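Local coordinates for universal stress protein A-like protein (Arabidopsis thaliana, PDB 2GM3) that binds adenosine monophosphate and is a universal stress protein whose wider cellular role is not established, at residues F91-C96 with V101-W106; W106-D111 with C117-R122. All coordinates share one frame; numbering follows the deposited sequence.

Interaction 1. Residues F91-C96 with V101-W106; sequences FFVNKC and VGCEAW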
loop_
_atom_site.group_PDB
_atom_site.type_symbol
_atom_site.label_atom_id
_atom_site.label_comp_id
_atom_site.label_asym_id
_atom_site.label_seq_id
_atom_site.Cartn_x
_atom_site.Cartn_y
_atom_site.Cartn_z
ATOM N N PHE A 91 22.381 -1.576 4.314
ATOM C CA PHE A 91 21.885 -2.760 3.609
ATOM C C PHE A 91 20.930 -2.391 2.470
ATOM O O PHE A 91 21.119 -2.847 1.361
ATOM C CB PHE A 91 21.255 -3.811 4.543
ATOM C CG PHE A 91 20.547 -4.921 3.799
ATOM C CD1 PHE A 91 21.249 -6.052 3.371
ATOM C CD2 PHE A 91 19.165 -4.827 3.509
ATOM C CE1 PHE A 91 20.591 -7.086 2.657
ATOM C CE2 PHE A 91 18.502 -5.850 2.794
ATOM C CZ PHE A 91 19.212 -6.977 2.380
ATOM N N PHE A 92 19.975 -1.509 2.731
ATOM C CA PHE A 92 18.980 -1.146 1.722
ATOM C C PHE A 92 19.493 -0.194 0.666
ATOM O O PHE A 92 19.070 -0.259 -0.481
ATOM C CB PHE A 92 17.710 -0.586 2.374
ATOM C CG PHE A 92 16.935 -1.613 3.134
ATOM C CD1 PHE A 92 17.091 -1.738 4.512
ATOM C CD2 PHE A 92 16.048 -2.467 2.475
ATOM C CE1 PHE A 92 16.361 -2.690 5.232
ATOM C CE2 PHE A 92 15.313 -3.431 3.181
ATOM C CZ PHE A 92 15.471 -3.554 4.559
ATOM N N VAL A 93 20.427 0.667 1.055
ATOM C CA VAL A 93 21.023 1.614 0.143
ATOM C C VAL A 93 21.879 0.837 -0.873
ATOM O O VAL A 93 21.892 1.152 -2.065
ATOM C CB VAL A 93 21.749 2.712 0.945
ATOM C CG1 VAL A 93 22.833 3.493 0.096
ATOM C CG2 VAL A 93 20.696 3.642 1.572
ATOM N N ASN A 94 22.535 -0.216 -0.410
ATOM C CA ASN A 94 23.292 -1.070 -1.311
ATOM C C ASN A 94 22.381 -1.770 -2.297
ATOM O O ASN A 94 22.718 -1.879 -3.473
ATOM C CB ASN A 94 24.145 -2.054 -0.537
ATOM C CG ASN A 94 25.460 -1.449 -0.099
ATOM O OD1 ASN A 94 26.265 -1.046 -0.925
ATOM N ND2 ASN A 94 25.695 -1.400 1.196
ATOM N N LYS A 95 21.215 -2.206 -1.796
ATOM C CA LYS A 95 20.207 -2.905 -2.590
ATOM C C LYS A 95 19.682 -2.002 -3.705
ATOM O O LYS A 95 19.536 -2.440 -4.842
ATOM C CB LYS A 95 19.054 -3.372 -1.699
ATOM C CG LYS A 95 19.342 -4.553 -0.743
ATOM C CD LYS A 95 19.848 -5.804 -1.461
ATOM C CE LYS A 95 21.306 -6.070 -1.139
ATOM N NZ LYS A 95 21.733 -7.451 -1.567
ATOM N N CYS A 96 19.439 -0.738 -3.364
ATOM C CA CYS A 96 19.056 0.293 -4.319
ATOM C C CYS A 96 20.126 0.625 -5.350
ATOM O O CYS A 96 19.838 0.760 -6.554
ATOM C CB CYS A 96 18.686 1.551 -3.557
ATOM S SG CYS A 96 17.150 1.321 -2.679
ATOM N N VAL A 101 18.393 2.246 -8.555
ATOM C CA VAL A 101 17.294 3.088 -8.083
ATOM C C VAL A 101 17.847 4.157 -7.143
ATOM O O VAL A 101 18.535 3.816 -6.163
ATOM C CB VAL A 101 16.262 2.272 -7.221
ATOM C CG1 VAL A 101 14.973 3.040 -7.041
ATOM C CG2 VAL A 101 15.975 0.904 -7.814
ATOM N N GLY A 102 17.515 5.424 -7.397
ATOM C CA GLY A 102 17.871 6.510 -6.490
ATOM C C GLY A 102 17.221 6.257 -5.122
ATOM O O GLY A 102 16.083 5.748 -5.027
ATOM N N CYS A 103 17.953 6.594 -4.065
ATOM C CA CYS A 103 17.434 6.480 -2.724
ATOM C C CYS A 103 17.980 7.538 -1.785
ATOM O O CYS A 103 19.024 8.137 -2.029
ATOM C CB CYS A 103 17.716 5.083 -2.143
ATOM S SG CYS A 103 19.434 4.684 -1.963
ATOM N N GLU A 104 17.247 7.751 -0.710
ATOM C CA GLU A 104 17.678 8.549 0.408
ATOM C C GLU A 104 17.355 7.773 1.650
ATOM O O GLU A 104 16.267 7.227 1.778
ATOM C CB GLU A 104 16.920 9.858 0.432
ATOM C CG GLU A 104 17.351 10.768 -0.674
ATOM C CD GLU A 104 16.974 12.223 -0.426
ATOM O OE1 GLU A 104 15.918 12.507 0.188
ATOM O OE2 GLU A 104 17.750 13.086 -0.856
ATOM N N ALA A 105 18.286 7.720 2.584
ATOM C CA ALA A 105 18.042 6.938 3.787
ATOM C C ALA A 105 18.451 7.738 4.994
ATOM O O ALA A 105 19.493 8.381 4.991
ATOM C CB ALA A 105 18.803 5.623 3.733
ATOM N N TRP A 106 17.615 7.702 6.027
ATOM C CA TRP A 106 17.952 8.398 7.260
ATOM C C TRP A 106 17.252 7.784 8.455
ATOM O O TRP A 106 16.366 6.905 8.321
ATOM C CB TRP A 106 17.626 9.871 7.144
ATOM C CG TRP A 106 16.197 10.122 7.144
ATOM C CD1 TRP A 106 15.447 10.520 8.195
ATOM C CD2 TRP A 106 15.303 9.973 6.041
ATOM N NE1 TRP A 106 14.147 10.617 7.830
ATOM C CE2 TRP A 106 14.024 10.304 6.505
ATOM C CE3 TRP A 106 15.467 9.607 4.698
ATOM C CZ2 TRP A 106 12.882 10.288 5.672
ATOM C CZ3 TRP A 106 14.338 9.602 3.864
ATOM C CH2 TRP A 106 13.059 9.926 4.363
#

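Interaction 2. Residues W106-D111 with C117-R122; sequences WIKTGD and CQEVKR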
loop_
_atom_site.group_PDB
_atom_site.type_symbol
_atom_site.label_atom_id
_atom_site.label_comp_id
_atom_site.label_asym_id
_atom_site.label_seq_id
_atom_site.Cartn_x
_atom_site.Cartn_y
_atom_site.Cartn_z
ATOM N N TRP A 106 17.615 7.702 6.027
ATOM C CA TRP A 106 17.952 8.398 7.260
ATOM C C TRP A 106 17.252 7.784 8.455
ATOM O O TRP A 106 16.366 6.905 8.321
ATOM C CB TRP A 106 17.626 9.871 7.144
ATOM C CG TRP A 106 16.197 10.122 7.144
ATOM C CD1 TRP A 106 15.447 10.520 8.195
ATOM C CD2 TRP A 106 15.303 9.973 6.041
ATOM N NE1 TRP A 106 14.147 10.617 7.830
ATOM C CE2 TRP A 106 14.024 10.304 6.505
ATOM C CE3 TRP A 106 15.467 9.607 4.698
ATOM C CZ2 TRP A 106 12.882 10.288 5.672
ATOM C CZ3 TRP A 106 14.338 9.602 3.864
ATOM C CH2 TRP A 106 13.059 9.926 4.363
ATOM N N ILE A 107 17.655 8.276 9.623
ATOM C CA ILE A 107 17.170 7.792 10.890
ATOM C C ILE A 107 16.490 8.932 11.625
ATOM O O ILE A 107 16.976 10.056 11.611
ATOM C CB ILE A 107 18.351 7.250 11.713
ATOM C CG1 ILE A 107 18.908 6.002 11.003
ATOM C CG2 ILE A 107 17.900 6.953 13.159
ATOM C CD1 ILE A 107 20.185 5.392 11.566
ATOM N N LYS A 108 15.339 8.633 12.220
ATOM C CA LYS A 108 14.680 9.518 13.158
ATOM C C LYS A 108 14.529 8.784 14.477
ATOM O O LYS A 108 14.585 7.554 14.514
ATOM C CB LYS A 108 13.326 9.937 12.594
ATOM C CG LYS A 108 13.420 10.910 11.421
ATOM C CD LYS A 108 13.799 12.320 11.880
ATOM C CE LYS A 108 13.986 13.247 10.700
ATOM N NZ LYS A 108 14.584 14.563 11.129
ATOM N N THR A 109 14.348 9.512 15.561
ATOM C CA THR A 109 14.219 8.899 16.873
ATOM C C THR A 109 12.792 9.056 17.415
ATOM O O THR A 109 12.111 10.045 17.125
ATOM C CB THR A 109 15.288 9.515 17.846
ATOM O OG1 THR A 109 16.599 9.332 17.292
ATOM C CG2 THR A 109 15.253 8.878 19.248
ATOM N N GLY A 110 12.346 8.081 18.201
ATOM C CA GLY A 110 11.087 8.200 18.934
ATOM C C GLY A 110 10.255 6.957 18.761
ATOM O O GLY A 110 10.793 5.888 18.449
ATOM N N ASP A 111 8.941 7.081 18.970
ATOM C CA ASP A 111 8.044 5.944 18.745
ATOM C C ASP A 111 7.876 5.696 17.231
ATOM O O ASP A 111 7.417 6.586 16.494
ATOM C CB ASP A 111 6.697 6.110 19.461
ATOM C CG ASP A 111 5.696 5.020 19.071
ATOM O OD1 ASP A 111 6.125 3.901 18.683
ATOM O OD2 ASP A 111 4.479 5.274 19.112
ATOM N N CYS A 117 4.611 8.375 10.701
ATOM C CA CYS A 117 3.553 9.293 10.326
ATOM C C CYS A 117 3.994 10.746 10.300
ATOM O O CYS A 117 3.565 11.505 9.433
ATOM C CB CYS A 117 2.313 9.115 11.223
ATOM S SG CYS A 117 1.458 7.568 10.859
ATOM N N GLN A 118 4.828 11.150 11.249
ATOM C CA GLN A 118 5.341 12.525 11.240
ATOM C C GLN A 118 6.212 12.720 10.000
ATOM O O GLN A 118 6.164 13.754 9.341
ATOM C CB GLN A 118 6.167 12.830 12.480
ATOM C CG GLN A 118 5.379 12.945 13.778
ATOM C CD GLN A 118 6.335 13.139 14.965
ATOM O OE1 GLN A 118 7.140 12.258 15.280
ATOM N NE2 GLN A 118 6.274 14.309 15.598
ATOM N N GLU A 119 6.964 11.688 9.653
ATOM C CA GLU A 119 7.874 11.768 8.525
ATOM C C GLU A 119 7.123 11.809 7.202
ATOM O O GLU A 119 7.484 12.587 6.294
ATOM C CB GLU A 119 8.916 10.661 8.591
ATOM C CG GLU A 119 9.932 10.887 9.723
ATOM C CD GLU A 119 10.956 11.961 9.368
ATOM O OE1 GLU A 119 10.843 13.113 9.876
ATOM O OE2 GLU A 119 11.854 11.673 8.546
ATOM N N VAL A 120 6.033 11.047 7.122
ATOM C CA VAL A 120 5.144 11.134 5.960
ATOM C C VAL A 120 4.679 12.547 5.714
ATOM O O VAL A 120 4.762 13.027 4.587
ATOM C CB VAL A 120 3.950 10.155 6.062
ATOM C CG1 VAL A 120 2.880 10.510 5.028
ATOM C CG2 VAL A 120 4.450 8.701 5.917
ATOM N N LYS A 121 4.209 13.228 6.750
ATOM C CA LYS A 121 3.768 14.594 6.530
ATOM C C LYS A 121 4.865 15.646 6.335
ATOM O O LYS A 121 4.595 16.716 5.805
ATOM C CB LYS A 121 2.645 15.055 7.483
ATOM C CG LYS A 121 2.760 14.689 8.957
ATOM C CD LYS A 121 1.343 14.331 9.492
ATOM C CE LYS A 121 1.114 14.837 10.907
ATOM N NZ LYS A 121 1.041 16.336 10.912
ATOM N N ARG A 122 6.109 15.306 6.681
ATOM C CA ARG A 122 7.254 16.217 6.525
ATOM C C ARG A 122 7.830 16.045 5.122
ATOM O O ARG A 122 8.059 17.012 4.413
ATOM C CB ARG A 122 8.326 15.880 7.582
ATOM C CG ARG A 122 9.449 16.903 7.832
ATOM C CD ARG A 122 10.714 16.230 8.418
ATOM N NE ARG A 122 11.644 16.032 7.327
ATOM C CZ ARG A 122 12.439 14.996 7.131
ATOM N NH1 ARG A 122 12.504 13.981 7.961
ATOM N NH2 ARG A 122 13.190 14.990 6.059
#

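Interaction 1. Residues F91-C96 with V101-W106
Val93 lays its CG2 methyl against the CB of Ala105, 3.5 Å apart. The same CG2 also meets the sulfur of Cys103, so one branch of the valine lies across two residues of strand 102-109. That branch stands beside the backbone N of Val93, because CG1 takes the place anti to it (chi1 160°). One turn on, Cys96 points at the strand and packs its CB 3.6 Å from the SG of Cys103. The two sulfurs, Cys96 SG and Cys103 SG, are 4.1 Å apart, which is too far for a disulfide. Segment 91-96 runs nearly antiparallel to 102-106, the two axes at 170°. It is the helix-to-strand half of a beta-alpha-beta crossover in the parallel sheet of the universal stress protein fold. The turn closes with a backbone bond, Val101 N to Cys96 O at 2.9 Å. The bond is bent, with an N-H...O angle of 138°. Val101 itself reaches on to Ile48 of the neighbouring strand 46-54. Cys96 also touches Phe31 of helix 25-39.

Interaction 2. Residues W106-D111 with C117-R122
Glu119 OE2 takes the indole N-H of Trp106, with NE1 2.6 Å away and an N-H...O angle of 145°. The oxygen sits close to the ring plane, and the N-H meets it nearly along its C-O bond. The carboxylate is turned 68° from the indole. Arg122, one turn on along the helix, grips the same carboxylate. Its NH1 forms a salt bridge to Glu119 OE2 and a weak hydrogen bond to Glu119 OE1 at 2.7 Å. Glu119 OE1 lies at the guanidinium edge, in its plane. Two donors therefore hold the acid, which would probably keep it ionised. Glu119 bends at chi2 (-76°), which turns its carboxylate back against the Lys108 chain. Lys108 crosses it at about a right angle, with CG 3.4 Å from Glu119 CD. Its ammonium is not in salt-bridge contact: NZ is 4.2 Å from Glu119 OE1. Arg122 NH1 stands 3.8 Å from Lys108 NZ, so the acid probably offsets two like charges here. A glutamine in place of Glu119 would probably leave Arg122 and Lys108 without a compensating negative charge. The contact joins the end of strand 102-109 to the helix 112-123 that follows it, as the next crossover of the alpha/beta fold begins. Trp106 and Glu119 both rest on Leu51 of strand 46-54, while Ile107 turns to the opposite side of the sheet and packs on Leu86 and Leu89 of helix 81-99.

How the interactions relate
Both contacts use strand 102-109, an outermost strand of the sheet within this chain. Interaction 1 joins it to the helix before it, interaction 2 to the helix after it. They follow one another along the chain and meet at Trp106, which works across the contact only in interaction 2. Their centres are about 17 Å apart. Interaction 1 has two buried touching residues and none exposed. It is apolar, with methyls and sulfurs packed between helix and strand and one backbone bond at the turn. Interaction 2 is polar and lies nearer the surface: a buried acid is shared between an indole and an exposed arginine, with a lysine alongside. The helices 81-99 and 112-123 pack on opposite faces of the sheet.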